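Long-range contacts in C-1-tetrahydrofolate synthase, cytoplasmic, putative (Trypanosoma brucei, PDB 4CJX), which probably interconverts methylene-, methenyl- and formyl-tetrahydrofolate as an NADP-dependent dehydrogenase and cyclohydrolase, and here binds a folate-like inhibitor: residues 22-31 against 283-294; 254-262 against 271-279. All coordinates share one frame; numbering follows the deposited sequence.

Interaction 1 (22-31 against 283-294); sequences MPEAVVIDGR and RKRAAYITPVPG. With 9L9 ((2S)-2-[[4-[[2,4-bis(azanyl)-6-oxidanylidene-1H-pyrimidin-5-yl]carbamoylamino]phenyl]carbonylamino]pentanedioic acid), chain G.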
loop_
_atom_site.group_PDB
_atom_site.type_symbol
_atom_site.label_atom_id
_atom_site.label_comp_id
_atom_site.label_asym_id
_atom_site.label_seq_id
_atom_site.Cartn_x
_atom_site.Cartn_y
_atom_site.Cartn_z
ATOM N N MET B 22 39.162 -14.511 5.321
ATOM C CA MET B 22 38.156 -13.861 6.211
ATOM C C MET B 22 36.741 -14.187 5.722
ATOM O O MET B 22 36.523 -14.368 4.518
ATOM C CB MET B 22 38.371 -12.333 6.259
ATOM C CG MET B 22 37.371 -11.570 7.131
ATOM S SD MET B 22 37.161 -9.812 6.747
ATOM C CE MET B 22 35.378 -9.597 6.819
ATOM N N PRO B 23 35.778 -14.282 6.662
ATOM C CA PRO B 23 34.379 -14.417 6.260
ATOM C C PRO B 23 33.884 -13.247 5.411
ATOM O O PRO B 23 34.308 -12.097 5.592
ATOM C CB PRO B 23 33.623 -14.474 7.603
ATOM C CG PRO B 23 34.562 -13.914 8.609
ATOM C CD PRO B 23 35.914 -14.356 8.130
ATOM N N GLU B 24 33.003 -13.574 4.476
ATOM C CA GLU B 24 32.372 -12.609 3.605
ATOM C C GLU B 24 30.997 -13.108 3.305
ATOM O O GLU B 24 30.709 -14.287 3.530
ATOM C CB GLU B 24 33.108 -12.531 2.281
ATOM C CG GLU B 24 34.547 -12.095 2.376
ATOM C CD GLU B 24 35.038 -11.521 1.072
ATOM O OE1 GLU B 24 34.335 -11.639 0.029
ATOM O OE2 GLU B 24 36.132 -10.938 1.095
ATOM N N ALA B 25 30.184 -12.222 2.732
ATOM C CA ALA B 25 28.815 -12.534 2.388
ATOM C C ALA B 25 28.724 -13.683 1.414
ATOM O O ALA B 25 29.549 -13.833 0.509
ATOM C CB ALA B 25 28.116 -11.319 1.796
ATOM N N VAL B 26 27.667 -14.468 1.581
ATOM C CA VAL B 26 27.259 -15.393 0.550
ATOM C C VAL B 26 26.674 -14.563 -0.600
ATOM O O VAL B 26 25.746 -13.762 -0.389
ATOM C CB VAL B 26 26.204 -16.371 1.093
ATOM C CG1 VAL B 26 25.498 -17.117 -0.037
ATOM C CG2 VAL B 26 26.834 -17.315 2.100
ATOM N N VAL B 27 27.190 -14.766 -1.811
ATOM C CA VAL B 27 26.653 -14.103 -2.974
ATOM C C VAL B 27 25.562 -15.018 -3.556
ATOM O O VAL B 27 25.842 -16.092 -4.057
ATOM C CB VAL B 27 27.708 -13.821 -4.063
ATOM C CG1 VAL B 27 27.065 -13.142 -5.268
ATOM C CG2 VAL B 27 28.853 -12.980 -3.522
ATOM N N ILE B 28 24.321 -14.600 -3.469
ATOM C CA ILE B 28 23.242 -15.408 -3.999
ATOM C C ILE B 28 23.194 -15.296 -5.527
ATOM O O ILE B 28 23.114 -14.200 -6.079
ATOM C CB ILE B 28 21.884 -14.996 -3.435
ATOM C CG1 ILE B 28 21.838 -15.273 -1.926
ATOM C CG2 ILE B 28 20.780 -15.767 -4.146
ATOM C CD1 ILE B 28 20.768 -14.500 -1.189
ATOM N N ASP B 29 23.214 -16.454 -6.176
ATOM C CA ASP B 29 23.279 -16.545 -7.618
ATOM C C ASP B 29 21.873 -16.573 -8.180
ATOM O O ASP B 29 21.246 -17.627 -8.231
ATOM C CB ASP B 29 24.052 -17.803 -8.010
ATOM C CG ASP B 29 24.225 -17.955 -9.506
ATOM O OD1 ASP B 29 23.606 -17.214 -10.317
ATOM O OD2 ASP B 29 24.990 -18.852 -9.888
ATOM N N GLY B 30 21.386 -15.412 -8.590
ATOM C CA GLY B 30 20.063 -15.301 -9.202
ATOM C C GLY B 30 19.843 -16.124 -10.471
ATOM O O GLY B 30 18.748 -16.634 -10.690
ATOM N N ARG B 31 20.880 -16.251 -11.299
ATOM C CA ARG B 31 20.798 -17.050 -12.526
ATOM C C ARG B 31 20.516 -18.515 -12.213
ATOM O O ARG B 31 19.650 -19.130 -12.840
ATOM C CB ARG B 31 22.071 -16.926 -13.379
ATOM C CG ARG B 31 22.538 -15.484 -13.610
ATOM C CD ARG B 31 23.337 -15.330 -14.897
ATOM N NE ARG B 31 24.384 -14.295 -14.815
ATOM C CZ ARG B 31 24.253 -13.006 -15.168
ATOM N NH1 ARG B 31 23.087 -12.514 -15.632
ATOM N NH2 ARG B 31 25.297 -12.183 -15.044
ATOM N N ARG B 283 29.967 -6.660 0.580
ATOM C CA ARG B 283 30.201 -8.106 0.672
ATOM C C ARG B 283 31.128 -8.491 1.821
ATOM O O ARG B 283 31.127 -9.630 2.234
ATOM C CB ARG B 283 30.723 -8.675 -0.658
ATOM C CG ARG B 283 32.198 -8.383 -0.909
ATOM C CD ARG B 283 32.713 -8.920 -2.238
ATOM N NE ARG B 283 32.466 -10.353 -2.429
ATOM C CZ ARG B 283 32.795 -11.015 -3.541
ATOM N NH1 ARG B 283 33.392 -10.382 -4.543
ATOM N NH2 ARG B 283 32.534 -12.312 -3.652
ATOM N N LYS B 284 31.903 -7.565 2.375
ATOM C CA LYS B 284 32.746 -7.929 3.514
ATOM C C LYS B 284 31.992 -7.870 4.830
ATOM O O LYS B 284 32.506 -8.312 5.843
ATOM C CB LYS B 284 33.965 -6.999 3.663
ATOM C CG LYS B 284 34.788 -6.772 2.415
ATOM C CD LYS B 284 35.475 -8.020 1.913
ATOM C CE LYS B 284 36.045 -7.746 0.521
ATOM N NZ LYS B 284 36.945 -8.798 -0.040
ATOM N N ARG B 285 30.800 -7.291 4.839
ATOM C CA ARG B 285 30.083 -7.060 6.087
ATOM C C ARG B 285 28.754 -7.836 6.189
ATOM O O ARG B 285 28.370 -8.267 7.279
ATOM C CB ARG B 285 29.842 -5.556 6.226
ATOM C CG ARG B 285 31.152 -4.761 6.320
ATOM C CD ARG B 285 30.854 -3.281 6.333
ATOM N NE ARG B 285 30.042 -2.960 7.496
ATOM C CZ ARG B 285 30.520 -2.444 8.621
ATOM N NH1 ARG B 285 31.800 -2.127 8.716
ATOM N NH2 ARG B 285 29.710 -2.229 9.653
ATOM N N ALA B 286 28.060 -7.970 5.056
ATOM C CA ALA B 286 26.800 -8.686 4.966
ATOM C C ALA B 286 26.965 -10.187 5.152
ATOM O O ALA B 286 28.016 -10.754 4.865
ATOM C CB ALA B 286 26.171 -8.431 3.610
ATOM N N ALA B 287 25.909 -10.836 5.627
ATOM C CA ALA B 287 25.873 -12.286 5.600
ATOM C C ALA B 287 25.493 -12.780 4.215
ATOM O O ALA B 287 25.990 -13.809 3.762
ATOM C CB ALA B 287 24.933 -12.846 6.666
ATOM N N TYR B 288 24.583 -12.061 3.572
ATOM C CA TYR B 288 24.097 -12.388 2.227
ATOM C C TYR B 288 23.984 -11.115 1.394
ATOM O O TYR B 288 23.614 -10.057 1.890
ATOM C CB TYR B 288 22.709 -13.047 2.274
ATOM C CG TYR B 288 22.636 -14.330 3.028
ATOM C CD1 TYR B 288 22.981 -15.528 2.423
ATOM C CD2 TYR B 288 22.212 -14.356 4.340
ATOM C CE1 TYR B 288 22.905 -16.726 3.116
ATOM C CE2 TYR B 288 22.147 -15.546 5.044
ATOM C CZ TYR B 288 22.478 -16.732 4.426
ATOM O OH TYR B 288 22.424 -17.913 5.126
ATOM N N ILE B 289 24.271 -11.245 0.117
ATOM C CA ILE B 289 24.172 -10.137 -0.806
ATOM C C ILE B 289 23.863 -10.674 -2.210
ATOM O O ILE B 289 24.205 -11.807 -2.524
ATOM C CB ILE B 289 25.467 -9.327 -0.786
ATOM C CG1 ILE B 289 25.305 -8.024 -1.571
ATOM C CG2 ILE B 289 26.615 -10.144 -1.370
ATOM C CD1 ILE B 289 26.419 -7.024 -1.306
ATOM N N THR B 290 23.181 -9.874 -3.029
ATOM C CA THR B 290 22.967 -10.240 -4.420
ATOM C C THR B 290 23.705 -9.282 -5.356
ATOM O O THR B 290 23.703 -8.056 -5.122
ATOM C CB THR B 290 21.497 -10.235 -4.825
ATOM O OG1 THR B 290 20.982 -8.900 -4.727
ATOM C CG2 THR B 290 20.681 -11.180 -3.964
ATOM N N PRO B 291 24.295 -9.826 -6.447
ATOM C CA PRO B 291 25.048 -9.048 -7.386
ATOM C C PRO B 291 24.146 -8.455 -8.463
ATOM O O PRO B 291 23.021 -8.913 -8.674
ATOM C CB PRO B 291 25.974 -10.092 -8.006
ATOM C CG PRO B 291 25.114 -11.313 -8.086
ATOM C CD PRO B 291 24.168 -11.220 -6.907
ATOM N N VAL B 292 24.674 -7.440 -9.130
ATOM C CA VAL B 292 24.050 -6.810 -10.276
ATOM C C VAL B 292 25.111 -6.643 -11.359
ATOM O O VAL B 292 26.090 -5.935 -11.141
ATOM C CB VAL B 292 23.507 -5.421 -9.913
ATOM C CG1 VAL B 292 23.092 -4.674 -11.170
ATOM C CG2 VAL B 292 22.324 -5.546 -8.935
ATOM N N PRO B 293 24.921 -7.265 -12.538
ATOM C CA PRO B 293 23.809 -8.138 -12.950
ATOM C C PRO B 293 23.886 -9.500 -12.291
ATOM O O PRO B 293 24.864 -9.821 -11.604
ATOM C CB PRO B 293 24.008 -8.258 -14.457
ATOM C CG PRO B 293 25.501 -8.174 -14.621
ATOM C CD PRO B 293 25.963 -7.185 -13.582
ATOM N N GLY B 294 22.823 -10.274 -12.447
ATOM C CA GLY B 294 22.817 -11.677 -12.077
ATOM C C GLY B 294 22.184 -12.019 -10.749
ATOM O O GLY B 294 22.384 -13.131 -10.255
HETATM N N2A 9L9 G . 5.764 -3.945 -17.032
HETATM N N1 9L9 G . 8.016 -3.176 -16.592
HETATM C C2 9L9 G . 7.084 -4.143 -16.418
HETATM N N3 9L9 G . 7.324 -5.295 -15.672
HETATM C C4 9L9 G . 8.624 -5.337 -15.149
HETATM O O4A 9L9 G . 8.818 -6.347 -14.491
HETATM N N5A 9L9 G . 10.914 -4.543 -14.897
HETATM C C5 9L9 G . 9.605 -4.347 -15.302
HETATM C C6 9L9 G . 9.254 -3.277 -16.064
HETATM N N7 9L9 G . 10.212 -2.194 -16.283
HETATM O O8A 9L9 G . 11.355 -6.297 -16.288
HETATM N N9 9L9 G . 12.981 -5.482 -14.963
HETATM C C1B 9L9 G . 13.993 -6.344 -15.283
HETATM C C2B 9L9 G . 15.286 -6.016 -14.827
HETATM C C3B 9L9 G . 16.392 -6.817 -15.114
HETATM C C4B 9L9 G . 16.253 -7.982 -15.873
HETATM C C5B 9L9 G . 14.951 -8.340 -16.286
HETATM C C6B 9L9 G . 13.841 -7.532 -16.009
HETATM C C7B 9L9 G . 17.452 -8.881 -16.117
HETATM O O7B 9L9 G . 17.235 -10.062 -16.249
HETATM C CAW 9L9 G . 11.718 -5.475 -15.462
HETATM N N 9L9 G . 18.722 -8.421 -16.099
HETATM C CA 9L9 G . 19.918 -9.247 -16.214
HETATM C C 9L9 G . 20.530 -9.374 -14.838
HETATM O OXT 9L9 G . 20.254 -8.485 -14.019
HETATM C CB 9L9 G . 21.013 -8.660 -17.072
HETATM C CG 9L9 G . 20.459 -7.742 -18.144
HETATM C CD 9L9 G . 21.522 -7.518 -19.174
HETATM O OE1 9L9 G . 21.999 -8.506 -19.731
HETATM O OE2 9L9 G . 21.881 -6.358 -19.422
HETATM O O 9L9 G . 21.299 -10.321 -14.550
HETATM O O HOH W 1 31.280 -12.206 -1.018
#
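R283 meets 22-31 through backbone and side chain. R283 O takes a nearly straight hydrogen bond from A25 N (2.8 Å). R283 NE makes a salt bridge with E24 OE1 at 3.3 Å. That oxygen lies well out of the guanidinium plane, and NE gives its proton to a water at the guanidinium edge. The same water donates to E24 OE1 and A25 O. K284 NZ forms a salt bridge and hydrogen bond with E24 OE2 at 2.6 Å, met on the syn side, 29° out of the carboxylate plane. The lysine bends at chi2 (-65°), which lays its CD and CE alongside the carboxylate. A286 CB touches A25 CB. At A287 the parallel pairing of strands 26-27 and 288-289 begins, on the edge of the Rossmann-type sheet. V26 N donates to A287 O, I289 N to V26 O, and I28 N to I289 O. The Y288 ring lies beside V26, with Y288 CD1 3.6 Å from V26 CB. I289 CG2 also packs on A25 CB. T290 CG2 packs on I28 CB, while T290 OG1 bonds to D256 N. V27 CG1 lies against P291 CD at 3.8 Å. P293, after a cis peptide bond, reaches the edge of the R31 guanidinium, and G294 CA covers one face. G294 N makes a weak hydrogen bond to 9L9 O (2.6 Å). R31 NH1 is 3.0 Å from 9L9 O. This positive, N-H-rich corner probably favours the charged form of the inhibitor's alpha-carboxylate.

Interaction 2 (254-262 against 271-279); sequences VIDVGTTPV and YRLVGDVCF
V262 lies across V274 on one face of a beta hairpin, strands 260-263 and 271-274. V262 CG2 and V274 CG2 fit closely, 3.5 Å apart. T260 and R272 lie on the same face, and R272 turns its guanidinium to D264. P261 and L273 form the other face. The bump of P261 CB sits over the Y271 ring, offset toward its rim, in a CH-pi contact 4.1 Å from the centroid. Y271 has chi1 66°, with CG between the backbone N and the carbonyl carbon, and this brings its ring under the proline. L273 CD2 rests near P261 N and CG, and L273 also touches the inhibitor. Backbone bonds join T260 to V274 and V262 to R272 in both directions.

At the base of the hairpin, before one strand and after the other, two glycines face two aspartates. G275 CA lies against D256 OD2, and G258 CA against D276 OD1, each at 3.3 Å. D276 OD2 accepts from A237 N. V277 CG2 fills the hollow between V254 CG1 and the D256 carboxylate. A water bridges T260 OG1, V274 O and D276 OD1. D256 OD1 accepts G258 N on its anti side, closing an Asx turn, and D276 N on its syn lone pair. V277 N reaches D256 OD2 from above the carboxylate plane, at 3.1 Å.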
loop_
_atom_site.group_PDB
_atom_site.type_symbol
_atom_site.label_atom_id
_atom_site.label_comp_id
_atom_site.label_asym_id
_atom_site.label_seq_id
_atom_site.Cartn_x
_atom_site.Cartn_y
_atom_site.Cartn_z
ATOM N N VAL B 254 21.346 -8.319 2.109
ATOM C CA VAL B 254 21.271 -7.153 1.251
ATOM C C VAL B 254 20.807 -7.627 -0.125
ATOM O O VAL B 254 21.472 -8.459 -0.743
ATOM C CB VAL B 254 22.678 -6.518 1.165
ATOM C CG1 VAL B 254 22.725 -5.372 0.194
ATOM C CG2 VAL B 254 23.121 -6.064 2.556
ATOM N N ILE B 255 19.681 -7.087 -0.587
ATOM C CA ILE B 255 19.070 -7.436 -1.850
ATOM C C ILE B 255 19.093 -6.196 -2.724
ATOM O O ILE B 255 18.421 -5.201 -2.439
ATOM C CB ILE B 255 17.611 -7.887 -1.711
ATOM C CG1 ILE B 255 17.413 -8.904 -0.600
ATOM C CG2 ILE B 255 17.122 -8.468 -3.028
ATOM C CD1 ILE B 255 18.239 -10.161 -0.728
ATOM N N ASP B 256 19.883 -6.270 -3.792
ATOM C CA ASP B 256 20.102 -5.149 -4.679
ATOM C C ASP B 256 19.234 -5.222 -5.933
ATOM O O ASP B 256 19.556 -5.936 -6.883
ATOM C CB ASP B 256 21.583 -5.077 -5.059
ATOM C CG ASP B 256 21.957 -3.760 -5.676
ATOM O OD1 ASP B 256 21.039 -2.968 -5.976
ATOM O OD2 ASP B 256 23.181 -3.504 -5.869
ATOM N N VAL B 257 18.166 -4.441 -5.942
ATOM C CA VAL B 257 17.224 -4.367 -7.065
ATOM C C VAL B 257 17.606 -3.316 -8.120
ATOM O O VAL B 257 17.089 -3.335 -9.214
ATOM C CB VAL B 257 15.794 -4.068 -6.542
ATOM C CG1 VAL B 257 14.755 -4.255 -7.645
ATOM C CG2 VAL B 257 15.479 -4.969 -5.365
ATOM N N GLY B 258 18.515 -2.406 -7.804
ATOM C CA GLY B 258 18.930 -1.391 -8.765
ATOM C C GLY B 258 19.426 -1.997 -10.069
ATOM O O GLY B 258 20.143 -3.004 -10.066
ATOM N N THR B 259 19.027 -1.406 -11.191
ATOM C CA THR B 259 19.563 -1.790 -12.490
ATOM C C THR B 259 19.728 -0.509 -13.289
ATOM O O THR B 259 18.950 -0.269 -14.206
ATOM C CB THR B 259 18.580 -2.680 -13.281
ATOM O OG1 THR B 259 17.265 -2.102 -13.201
ATOM C CG2 THR B 259 18.542 -4.096 -12.728
ATOM N N THR B 260 20.709 0.318 -12.943
ATOM C CA THR B 260 20.865 1.595 -13.598
ATOM C C THR B 260 21.946 1.565 -14.706
ATOM O O THR B 260 23.083 1.176 -14.453
ATOM C CB THR B 260 21.206 2.691 -12.580
ATOM O OG1 THR B 260 20.170 2.768 -11.587
ATOM C CG2 THR B 260 21.398 4.071 -13.280
ATOM N N PRO B 261 21.591 1.978 -15.935
ATOM C CA PRO B 261 22.615 2.131 -16.978
ATOM C C PRO B 261 23.698 3.160 -16.588
ATOM O O PRO B 261 23.363 4.274 -16.161
ATOM C CB PRO B 261 21.821 2.643 -18.171
ATOM C CG PRO B 261 20.434 2.125 -17.955
ATOM C CD PRO B 261 20.229 2.189 -16.463
ATOM N N VAL B 262 24.969 2.764 -16.691
ATOM C CA VAL B 262 26.099 3.650 -16.413
ATOM C C VAL B 262 27.068 3.544 -17.589
ATOM O O VAL B 262 27.398 2.443 -18.033
ATOM C CB VAL B 262 26.803 3.296 -15.065
ATOM C CG1 VAL B 262 28.051 4.137 -14.869
ATOM C CG2 VAL B 262 25.847 3.500 -13.897
ATOM N N TYR B 271 26.710 1.059 -22.253
ATOM C CA TYR B 271 26.524 1.163 -20.814
ATOM C C TYR B 271 26.619 -0.211 -20.174
ATOM O O TYR B 271 26.509 -1.242 -20.851
ATOM C CB TYR B 271 25.188 1.839 -20.472
ATOM C CG TYR B 271 23.990 1.019 -20.895
ATOM C CD1 TYR B 271 23.553 -0.046 -20.121
ATOM C CD2 TYR B 271 23.312 1.293 -22.077
ATOM C CE1 TYR B 271 22.479 -0.815 -20.493
ATOM C CE2 TYR B 271 22.222 0.523 -22.460
ATOM C CZ TYR B 271 21.807 -0.528 -21.651
ATOM O OH TYR B 271 20.733 -1.320 -22.005
ATOM N N ARG B 272 26.874 -0.203 -18.872
ATOM C CA ARG B 272 26.777 -1.390 -18.044
ATOM C C ARG B 272 25.644 -1.112 -17.044
ATOM O O ARG B 272 25.321 0.048 -16.773
ATOM C CB ARG B 272 28.100 -1.673 -17.306
ATOM C CG ARG B 272 28.539 -0.532 -16.393
ATOM C CD ARG B 272 29.871 -0.750 -15.655
ATOM N NE ARG B 272 29.976 -2.102 -15.102
ATOM C CZ ARG B 272 30.602 -3.118 -15.698
ATOM N NH1 ARG B 272 31.252 -2.956 -16.839
ATOM N NH2 ARG B 272 30.620 -4.303 -15.108
ATOM N N LEU B 273 25.061 -2.180 -16.502
ATOM C CA LEU B 273 24.075 -2.092 -15.421
ATOM C C LEU B 273 24.747 -2.118 -14.062
ATOM O O LEU B 273 25.517 -3.033 -13.771
ATOM C CB LEU B 273 23.067 -3.239 -15.524
ATOM C CG LEU B 273 22.199 -3.167 -16.774
ATOM C CD1 LEU B 273 21.177 -4.295 -16.747
ATOM C CD2 LEU B 273 21.503 -1.815 -16.966
ATOM N N VAL B 274 24.470 -1.093 -13.246
ATOM C CA VAL B 274 25.087 -0.938 -11.936
ATOM C C VAL B 274 23.979 -0.894 -10.885
ATOM O O VAL B 274 22.971 -0.169 -11.046
ATOM C CB VAL B 274 25.964 0.339 -11.860
ATOM C CG1 VAL B 274 26.649 0.448 -10.516
ATOM C CG2 VAL B 274 27.044 0.337 -12.936
ATOM N N GLY B 275 24.180 -1.674 -9.818
ATOM C CA GLY B 275 23.243 -1.777 -8.738
ATOM C C GLY B 275 23.314 -0.565 -7.838
ATOM O O GLY B 275 24.216 0.289 -7.990
ATOM N N ASP B 276 22.384 -0.507 -6.883
ATOM C CA ASP B 276 22.367 0.545 -5.858
ATOM C C ASP B 276 23.456 0.409 -4.796
ATOM O O ASP B 276 23.805 1.390 -4.135
ATOM C CB ASP B 276 21.011 0.540 -5.133
ATOM C CG ASP B 276 19.873 1.057 -5.995
ATOM O OD1 ASP B 276 20.037 1.345 -7.208
ATOM O OD2 ASP B 276 18.793 1.192 -5.445
ATOM N N VAL B 277 23.971 -0.808 -4.616
ATOM C CA VAL B 277 24.863 -1.105 -3.500
ATOM C C VAL B 277 26.341 -1.091 -3.917
ATOM O O VAL B 277 26.702 -1.613 -4.972
ATOM C CB VAL B 277 24.530 -2.494 -2.905
ATOM C CG1 VAL B 277 25.487 -2.861 -1.777
ATOM C CG2 VAL B 277 23.082 -2.532 -2.391
ATOM N N CYS B 278 27.179 -0.483 -3.082
ATOM C CA CYS B 278 28.649 -0.637 -3.182
ATOM C C CYS B 278 29.046 -2.050 -2.762
ATOM O O CYS B 278 29.436 -2.306 -1.622
ATOM C CB CYS B 278 29.371 0.423 -2.344
ATOM S SG CYS B 278 28.888 2.100 -2.823
ATOM N N PHE B 279 28.958 -2.961 -3.715
ATOM C CA PHE B 279 29.034 -4.399 -3.461
ATOM C C PHE B 279 30.387 -4.818 -2.919
ATOM O O PHE B 279 30.471 -5.668 -2.049
ATOM C CB PHE B 279 28.731 -5.095 -4.789
ATOM C CG PHE B 279 28.860 -6.591 -4.783
ATOM C CD1 PHE B 279 30.091 -7.198 -5.051
ATOM C CD2 PHE B 279 27.728 -7.397 -4.667
ATOM C CE1 PHE B 279 30.194 -8.577 -5.117
ATOM C CE2 PHE B 279 27.821 -8.771 -4.741
ATOM C CZ PHE B 279 29.056 -9.368 -4.969
HETATM O O HOH W 2 21.273 1.251 -9.676
#

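Overall arrangement
Interaction 2 is nested in the chain loop that interaction 1 closes, and their centres are 13 Å apart. They meet in the six-stranded parallel sheet, where strand 288-289 lies between 26-27 and 253-256. Y288 O is 2.9 Å from V254 N, a probable hydrogen bond. V292 packs on interaction 2, with V292 CG1 3.5 Å from G275 N. Both contacts reach the inhibitor pocket. R31, P293 and G294 come from interaction 1, and L273 from interaction 2. K77, V120, L122 and D144 bind the inhibitor too. The side chain of P293 is about 7 Å from that of T259, part of the NADP(+) site known for this protein.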